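Lysosome-associated membrane glycoprotein 1 (PDB 5GV0) is a heavily glycosylated lysosomal membrane protein whose membrane-proximal luminal domain, the part in this structure, probably contributes to how the protein assembles. Local coordinates at residues F101-A113 with T123-L135. Sequence-based numbering, arbitrary orientation.
Sequences FSISNHSLKALQA and TEEHIFVSKMLSL. With NAG (2-acetamido-2-deoxy-beta-D-glucopyranose), chain D.
Asn105 ND2, bonded covalently to C1 of the glycan NAG, still gives its remaining N-H to Val129 O at 2.9 Å. The bond is nearly straight (164° at the hydrogen), with the acceptor in the amide plane. On the other end of the amide, OD1 takes the Ser107 N-H at 2.9 Å in an Asx turn, so two bonds fix the rotation of the glycosylated group. A water donates to both Ser104 O and Val129 O, giving the Val129 carbonyl a second donor besides Asn105 ND2. The sugar's acetamide O7 meets the ring edge of Phe128, 3.4 Å from CE1, while Leu108 CD2 lies 3.5 Å from Phe128 O.

On one flank, the first torsion of Ile103 (chi1 -60°) sets CG1 beside the backbone N and turns CG2 toward Leu133 CD2 (3.7 Å) and Ser130 OG; the Ile103 and Leu133 side chains cross at a slant, beside the classic bulge where Val129 and Ser130 face Leu133. On the other, Ile127 CD1 meets Ala110 CB at 3.7 Å, and a water accepts from Leu111 N and donates to OE1 of the extended Glu125 side chain.

Strand 100-105 pairs with 81-92, whereas 125-128 pairs with 133-138, itself beside 14-30; the two sheets meet here through side chains, the Val129 carbonyl and bridging water, without direct backbone pairing.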
loop_
_atom_site.group_PDB
_atom_site.type_symbol
_atom_site.label_atom_id
_atom_site.label_comp_id
_atom_site.label_asym_id
_atom_site.label_seq_id
_atom_site.Cartn_x
_atom_site.Cartn_y
_atom_site.Cartn_z
ATOM N N PHE A 101 -13.913 -2.149 -12.607
ATOM C CA PHE A 101 -14.095 -3.100 -11.522
ATOM C C PHE A 101 -13.412 -2.630 -10.248
ATOM O O PHE A 101 -12.652 -1.658 -10.255
ATOM C CB PHE A 101 -13.539 -4.468 -11.921
ATOM C CG PHE A 101 -12.081 -4.437 -12.245
ATOM C CD1 PHE A 101 -11.659 -4.174 -13.534
ATOM C CD2 PHE A 101 -11.129 -4.636 -11.258
ATOM C CE1 PHE A 101 -10.319 -4.127 -13.843
ATOM C CE2 PHE A 101 -9.786 -4.591 -11.561
ATOM C CZ PHE A 101 -9.380 -4.334 -12.855
ATOM N N SER A 102 -13.687 -3.337 -9.157
ATOM C CA SER A 102 -13.010 -3.113 -7.884
ATOM C C SER A 102 -12.547 -4.441 -7.313
ATOM O O SER A 102 -13.194 -5.463 -7.516
ATOM C CB SER A 102 -13.927 -2.403 -6.885
ATOM O OG SER A 102 -14.182 -1.068 -7.278
ATOM N N ILE A 103 -11.416 -4.415 -6.615
ATOM C CA ILE A 103 -10.919 -5.566 -5.865
ATOM C C ILE A 103 -10.508 -5.064 -4.494
ATOM O O ILE A 103 -9.858 -4.026 -4.386
ATOM C CB ILE A 103 -9.714 -6.242 -6.544
ATOM C CG1 ILE A 103 -10.088 -6.732 -7.946
ATOM C CG2 ILE A 103 -9.214 -7.406 -5.674
ATOM C CD1 ILE A 103 -8.880 -7.103 -8.806
ATOM N N SER A 104 -10.905 -5.769 -3.443
ATOM C CA SER A 104 -10.502 -5.378 -2.106
ATOM C C SER A 104 -10.129 -6.570 -1.246
ATOM O O SER A 104 -10.448 -7.721 -1.564
ATOM C CB SER A 104 -11.613 -4.593 -1.415
ATOM O OG SER A 104 -12.768 -5.393 -1.260
ATOM N N ASN A 105 -9.427 -6.288 -0.155
ATOM C CA ASN A 105 -9.235 -7.274 0.904
ATOM C C ASN A 105 -8.881 -6.523 2.163
ATOM O O ASN A 105 -7.851 -5.845 2.202
ATOM C CB ASN A 105 -8.138 -8.287 0.541
ATOM C CG ASN A 105 -8.080 -9.461 1.511
ATOM O OD1 ASN A 105 -8.447 -9.342 2.677
ATOM N ND2 ASN A 105 -7.628 -10.617 1.022
ATOM N N HIS A 106 -9.741 -6.610 3.171
ATOM C CA HIS A 106 -9.522 -5.881 4.420
ATOM C C HIS A 106 -9.159 -6.825 5.550
ATOM O O HIS A 106 -9.386 -6.525 6.722
ATOM C CB HIS A 106 -10.763 -5.061 4.780
ATOM C CG HIS A 106 -11.104 -4.025 3.759
ATOM N ND1 HIS A 106 -10.469 -2.803 3.703
ATOM C CD2 HIS A 106 -11.989 -4.037 2.734
ATOM C CE1 HIS A 106 -10.958 -2.101 2.696
ATOM N NE2 HIS A 106 -11.883 -2.828 2.092
ATOM N N SER A 107 -8.569 -7.958 5.181
ATOM C CA SER A 107 -8.104 -8.940 6.149
ATOM C C SER A 107 -6.615 -9.235 5.953
ATOM O O SER A 107 -6.178 -10.389 5.965
ATOM C CB SER A 107 -8.930 -10.223 6.041
ATOM O OG SER A 107 -8.779 -11.030 7.200
ATOM N N LEU A 108 -5.836 -8.180 5.764
ATOM C CA LEU A 108 -4.400 -8.312 5.556
ATOM C C LEU A 108 -3.641 -8.074 6.847
ATOM O O LEU A 108 -4.153 -7.459 7.780
ATOM C CB LEU A 108 -3.908 -7.322 4.506
ATOM C CG LEU A 108 -4.661 -7.312 3.183
ATOM C CD1 LEU A 108 -4.073 -6.260 2.260
ATOM C CD2 LEU A 108 -4.596 -8.674 2.508
ATOM N N LYS A 109 -2.406 -8.558 6.888
ATOM C CA LYS A 109 -1.485 -8.174 7.946
ATOM C C LYS A 109 -0.075 -8.233 7.398
ATOM O O LYS A 109 0.567 -9.291 7.386
ATOM C CB LYS A 109 -1.630 -9.061 9.185
ATOM C CG LYS A 109 -0.714 -8.618 10.329
ATOM C CD LYS A 109 -1.111 -9.226 11.665
ATOM C CE LYS A 109 -2.307 -8.507 12.267
ATOM N NZ LYS A 109 -2.631 -9.018 13.630
ATOM N N ALA A 110 0.388 -7.094 6.900
ATOM C CA ALA A 110 1.725 -6.989 6.347
ATOM C C ALA A 110 2.350 -5.684 6.805
ATOM O O ALA A 110 1.680 -4.859 7.430
ATOM C CB ALA A 110 1.684 -7.071 4.815
ATOM N N LEU A 111 3.633 -5.516 6.501
ATOM C CA LEU A 111 4.370 -4.299 6.838
ATOM C C LEU A 111 4.227 -3.980 8.331
ATOM O O LEU A 111 4.088 -2.825 8.729
ATOM C CB LEU A 111 3.881 -3.122 5.978
ATOM C CG LEU A 111 3.640 -3.371 4.485
ATOM C CD1 LEU A 111 3.262 -2.065 3.774
ATOM C CD2 LEU A 111 4.855 -4.018 3.822
ATOM N N GLN A 112 4.266 -5.019 9.156
ATOM C CA GLN A 112 4.005 -4.865 10.578
ATOM C C GLN A 112 5.236 -4.412 11.350
ATOM O O GLN A 112 6.327 -4.962 11.187
ATOM C CB GLN A 112 3.484 -6.175 11.160
ATOM C CG GLN A 112 3.123 -6.086 12.643
ATOM C CD GLN A 112 2.397 -7.318 13.149
ATOM O OE1 GLN A 112 1.174 -7.316 13.290
ATOM N NE2 GLN A 112 3.149 -8.374 13.436
ATOM N N ALA A 113 5.048 -3.415 12.207
ATOM C CA ALA A 113 6.120 -2.944 13.065
ATOM C C ALA A 113 5.569 -2.349 14.349
ATOM O O ALA A 113 4.387 -2.013 14.449
ATOM C CB ALA A 113 6.982 -1.912 12.336
ATOM N N THR A 123 13.495 -6.291 0.281
ATOM C CA THR A 123 13.190 -7.548 -0.392
ATOM C C THR A 123 11.750 -7.499 -0.875
ATOM O O THR A 123 10.838 -7.260 -0.093
ATOM C CB THR A 123 13.386 -8.762 0.540
ATOM O OG1 THR A 123 14.751 -8.819 0.967
ATOM C CG2 THR A 123 13.045 -10.065 -0.181
ATOM N N GLU A 124 11.560 -7.701 -2.172
ATOM C CA GLU A 124 10.240 -7.699 -2.794
ATOM C C GLU A 124 9.252 -8.613 -2.063
ATOM O O GLU A 124 9.531 -9.793 -1.868
ATOM C CB GLU A 124 10.396 -8.138 -4.254
ATOM C CG GLU A 124 9.213 -7.918 -5.170
ATOM C CD GLU A 124 9.589 -8.170 -6.626
ATOM O OE1 GLU A 124 8.683 -8.217 -7.481
ATOM O OE2 GLU A 124 10.799 -8.319 -6.908
ATOM N N GLU A 125 8.112 -8.065 -1.641
ATOM C CA GLU A 125 7.056 -8.878 -1.044
ATOM C C GLU A 125 5.802 -8.823 -1.895
ATOM O O GLU A 125 5.281 -7.749 -2.183
ATOM C CB GLU A 125 6.723 -8.430 0.382
ATOM C CG GLU A 125 5.696 -9.357 1.048
ATOM C CD GLU A 125 5.266 -8.905 2.428
ATOM O OE1 GLU A 125 5.794 -7.888 2.916
ATOM O OE2 GLU A 125 4.391 -9.571 3.024
ATOM N N HIS A 126 5.315 -9.991 -2.289
ATOM C CA HIS A 126 4.095 -10.075 -3.069
ATOM C C HIS A 126 2.927 -10.333 -2.137
ATOM O O HIS A 126 2.714 -11.455 -1.685
ATOM C CB HIS A 126 4.208 -11.180 -4.118
ATOM C CG HIS A 126 5.405 -11.039 -5.007
ATOM N ND1 HIS A 126 5.475 -10.108 -6.017
ATOM C CD2 HIS A 126 6.581 -11.710 -5.032
ATOM C CE1 HIS A 126 6.640 -10.212 -6.632
ATOM N NE2 HIS A 126 7.330 -11.177 -6.053
ATOM N N ILE A 127 2.190 -9.277 -1.826
ATOM C CA ILE A 127 1.079 -9.388 -0.891
ATOM C C ILE A 127 -0.187 -9.818 -1.614
ATOM O O ILE A 127 -0.689 -9.112 -2.483
ATOM C CB ILE A 127 0.823 -8.065 -0.162
ATOM C CG1 ILE A 127 2.075 -7.620 0.597
ATOM C CG2 ILE A 127 -0.352 -8.218 0.796
ATOM C CD1 ILE A 127 1.943 -6.233 1.221
ATOM N N PHE A 128 -0.689 -10.997 -1.258
ATOM C CA PHE A 128 -1.922 -11.521 -1.825
ATOM C C PHE A 128 -3.096 -10.625 -1.442
ATOM O O PHE A 128 -3.328 -10.371 -0.263
ATOM C CB PHE A 128 -2.142 -12.958 -1.328
ATOM C CG PHE A 128 -3.371 -13.642 -1.877
ATOM C CD1 PHE A 128 -4.629 -13.390 -1.347
ATOM C CD2 PHE A 128 -3.254 -14.599 -2.878
ATOM C CE1 PHE A 128 -5.750 -14.047 -1.835
ATOM C CE2 PHE A 128 -4.375 -15.265 -3.364
ATOM C CZ PHE A 128 -5.621 -14.987 -2.839
ATOM N N VAL A 129 -3.822 -10.135 -2.438
ATOM C CA VAL A 129 -5.046 -9.377 -2.180
ATOM C C VAL A 129 -6.250 -10.219 -2.602
ATOM O O VAL A 129 -7.178 -10.418 -1.821
ATOM C CB VAL A 129 -5.043 -8.017 -2.907
ATOM C CG1 VAL A 129 -6.347 -7.282 -2.666
ATOM C CG2 VAL A 129 -3.863 -7.168 -2.436
ATOM N N SER A 130 -6.219 -10.729 -3.834
ATOM C CA SER A 130 -7.176 -11.742 -4.284
ATOM C C SER A 130 -6.441 -12.745 -5.150
ATOM O O SER A 130 -5.251 -12.568 -5.424
ATOM C CB SER A 130 -8.330 -11.120 -5.067
ATOM O OG SER A 130 -7.913 -10.768 -6.376
ATOM N N LYS A 131 -7.150 -13.781 -5.593
ATOM C CA LYS A 131 -6.586 -14.764 -6.518
ATOM C C LYS A 131 -5.975 -14.095 -7.728
ATOM O O LYS A 131 -4.988 -14.587 -8.283
ATOM C CB LYS A 131 -7.654 -15.758 -6.989
ATOM C CG LYS A 131 -8.070 -16.756 -5.955
ATOM C CD LYS A 131 -8.972 -17.796 -6.586
ATOM C CE LYS A 131 -9.564 -18.711 -5.535
ATOM N NZ LYS A 131 -10.461 -19.706 -6.177
ATOM N N MET A 132 -6.565 -12.971 -8.128
ATOM C CA MET A 132 -6.196 -12.292 -9.358
ATOM C C MET A 132 -5.330 -11.055 -9.148
ATOM O O MET A 132 -4.878 -10.457 -10.109
ATOM C CB MET A 132 -7.461 -11.899 -10.122
ATOM C CG MET A 132 -8.310 -13.091 -10.547
ATOM S SD MET A 132 -7.444 -14.140 -11.737
ATOM C CE MET A 132 -7.287 -15.654 -10.798
ATOM N N LEU A 133 -5.094 -10.664 -7.899
ATOM C CA LEU A 133 -4.367 -9.417 -7.649
ATOM C C LEU A 133 -3.371 -9.536 -6.510
ATOM O O LEU A 133 -3.734 -9.931 -5.403
ATOM C CB LEU A 133 -5.343 -8.284 -7.327
ATOM C CG LEU A 133 -4.717 -6.957 -6.883
ATOM C CD1 LEU A 133 -4.000 -6.273 -8.046
ATOM C CD2 LEU A 133 -5.784 -6.040 -6.306
ATOM N N SER A 134 -2.119 -9.179 -6.768
ATOM C CA SER A 134 -1.177 -9.002 -5.673
ATOM C C SER A 134 -0.656 -7.572 -5.675
ATOM O O SER A 134 -0.565 -6.920 -6.723
ATOM C CB SER A 134 -0.017 -10.001 -5.754
ATOM O OG SER A 134 0.735 -9.830 -6.938
ATOM N N LEU A 135 -0.359 -7.075 -4.480
ATOM C CA LEU A 135 0.326 -5.806 -4.324
ATOM C C LEU A 135 1.785 -6.108 -4.065
ATOM O O LEU A 135 2.134 -6.655 -3.016
ATOM C CB LEU A 135 -0.268 -4.997 -3.174
ATOM C CG LEU A 135 0.470 -3.706 -2.815
ATOM C CD1 LEU A 135 0.380 -2.677 -3.939
ATOM C CD2 LEU A 135 -0.066 -3.132 -1.507
HETATM C C1 NAG D . -7.526 -11.771 1.881
HETATM C C2 NAG D . -8.069 -13.094 1.345
HETATM C C3 NAG D . -7.964 -14.160 2.429
HETATM C C4 NAG D . -6.535 -14.257 2.946
HETATM C C5 NAG D . -6.036 -12.878 3.373
HETATM C C6 NAG D . -4.579 -12.871 3.775
HETATM C C7 NAG D . -9.810 -13.095 -0.398
HETATM C C8 NAG D . -11.278 -12.980 -0.676
HETATM N N2 NAG D . -9.445 -12.977 0.886
HETATM O O3 NAG D . -8.390 -15.414 1.913
HETATM O O4 NAG D . -6.509 -15.119 4.079
HETATM O O5 NAG D . -6.172 -11.948 2.285
HETATM O O6 NAG D . -3.768 -13.481 2.781
HETATM O O7 NAG D . -8.994 -13.276 -1.299
HETATM O O HOH W 1 -10.015 -10.300 -2.258
HETATM O O HOH W 2 5.384 -7.462 5.558
#